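Local coordinates for AP endonuclease, family protein 2 (Mycobacterium smegmatis, PDB 5TNV) that binds magnesium in a xylose isomerase-like TIM barrel and, judging from its family, may act as an endonuclease, at residues A[74-78]-A[79-83]. Sequence-based numbering, arbitrary orientation.
Sequences AWVPL and AALSD
P77 and A80 are the ends of a type I beta turn in the beta-alpha loop of this TIM barrel that leads from strand 68-70 to helix 83-95. The turn rests on one good bond: A80 N donates to P77 O at 2.9 Å, reaching it from above the carbonyl plane, 51° out of it. L81 N, next along, is shared between two acceptors, with weak bonds to P77 O and to L78 O; the latter makes 78-81 a second, overlapping turn of the same kind. One water donates to L78 O (2.8 Å) and to L81 O (2.7 Å), linking the two carbonyls. A79 O is taken by R125 NE of helix 116-133. S82 is the N-cap of the helix that follows; its OG bonds to R85 N and also pairs with S84 OG. On the apolar side L81 CG lies 3.6 Å from P77 O. With chi1 -68° and chi2 -178°, L81 CD1 lies 4.1 Å from L78 CD2, and both leucines lean on I86 of helix 83-95. V76 meets L81 at roughly a right angle, with V76 CG1 3.8 Å from L81 CD1, while V76 CG2 sits over the centre of the W75 ring, 3.6 Å above its plane.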
# COMPACT_ATOMS: atom_id res chain seq x y z
N ALA A 74 18.21 -21.11 -2.48
CA ALA A 74 18.04 -20.51 -3.81
C ALA A 74 19.04 -19.38 -4.08
O ALA A 74 18.96 -18.75 -5.15
CB ALA A 74 16.60 -20.02 -3.92
N TRP A 75 19.94 -19.15 -3.15
CA TRP A 75 20.98 -18.11 -3.20
C TRP A 75 22.30 -18.89 -3.12
O TRP A 75 22.52 -19.85 -3.90
CB TRP A 75 20.71 -17.03 -2.16
CG TRP A 75 21.76 -15.97 -2.03
CD1 TRP A 75 22.24 -15.15 -3.00
CD2 TRP A 75 22.48 -15.65 -0.85
NE1 TRP A 75 23.21 -14.33 -2.50
CE2 TRP A 75 23.38 -14.62 -1.17
CE3 TRP A 75 22.47 -16.10 0.49
CZ2 TRP A 75 24.26 -14.06 -0.24
CZ3 TRP A 75 23.33 -15.56 1.40
CH2 TRP A 75 24.22 -14.54 1.04
N VAL A 76 23.24 -18.55 -2.24
CA VAL A 76 24.47 -19.32 -2.06
C VAL A 76 24.09 -20.70 -1.51
O VAL A 76 23.47 -20.76 -0.44
CB VAL A 76 25.43 -18.59 -1.12
CG1 VAL A 76 26.64 -19.45 -0.83
CG2 VAL A 76 25.84 -17.22 -1.64
N PRO A 77 24.44 -21.78 -2.19
CA PRO A 77 24.00 -23.11 -1.77
C PRO A 77 24.94 -23.67 -0.73
O PRO A 77 25.94 -24.36 -1.07
CB PRO A 77 24.01 -23.91 -3.04
CG PRO A 77 25.16 -23.31 -3.83
CD PRO A 77 25.09 -21.86 -3.50
N LEU A 78 24.64 -23.44 0.53
CA LEU A 78 25.55 -23.84 1.61
C LEU A 78 25.79 -25.35 1.63
O LEU A 78 26.90 -25.76 1.96
CB LEU A 78 25.03 -23.36 2.97
CG LEU A 78 24.91 -21.85 3.12
CD1 LEU A 78 24.35 -21.51 4.50
CD2 LEU A 78 26.21 -21.10 2.91
N ALA A 79 24.80 -26.16 1.29
CA ALA A 79 24.99 -27.59 1.30
C ALA A 79 26.02 -28.05 0.26
O ALA A 79 26.56 -29.12 0.38
CB ALA A 79 23.64 -28.28 1.10
N ALA A 80 26.23 -27.26 -0.78
CA ALA A 80 27.11 -27.60 -1.89
C ALA A 80 28.51 -27.04 -1.75
O ALA A 80 29.40 -27.48 -2.45
CB ALA A 80 26.51 -27.10 -3.21
N LEU A 81 28.73 -26.06 -0.90
CA LEU A 81 30.06 -25.46 -0.77
C LEU A 81 31.03 -26.38 -0.09
O LEU A 81 30.69 -27.16 0.81
CB LEU A 81 29.98 -24.15 0.04
CG LEU A 81 29.27 -22.97 -0.60
CD1 LEU A 81 29.35 -21.78 0.35
CD2 LEU A 81 29.82 -22.61 -1.97
N SER A 82 32.31 -26.24 -0.48
CA SER A 82 33.35 -26.87 0.26
C SER A 82 33.41 -26.28 1.66
O SER A 82 32.94 -25.17 1.92
CB SER A 82 34.69 -26.64 -0.39
OG SER A 82 35.06 -25.26 -0.33
N ASP A 83 34.06 -27.02 2.57
CA ASP A 83 34.19 -26.50 3.94
C ASP A 83 34.97 -25.19 3.98
O ASP A 83 34.63 -24.30 4.77
CB ASP A 83 34.86 -27.55 4.82
CG ASP A 83 34.08 -28.82 4.96
OD1 ASP A 83 32.87 -28.90 4.73
OD2 ASP A 83 34.72 -29.82 5.40
O HOH W 1 28.77 -27.66 2.69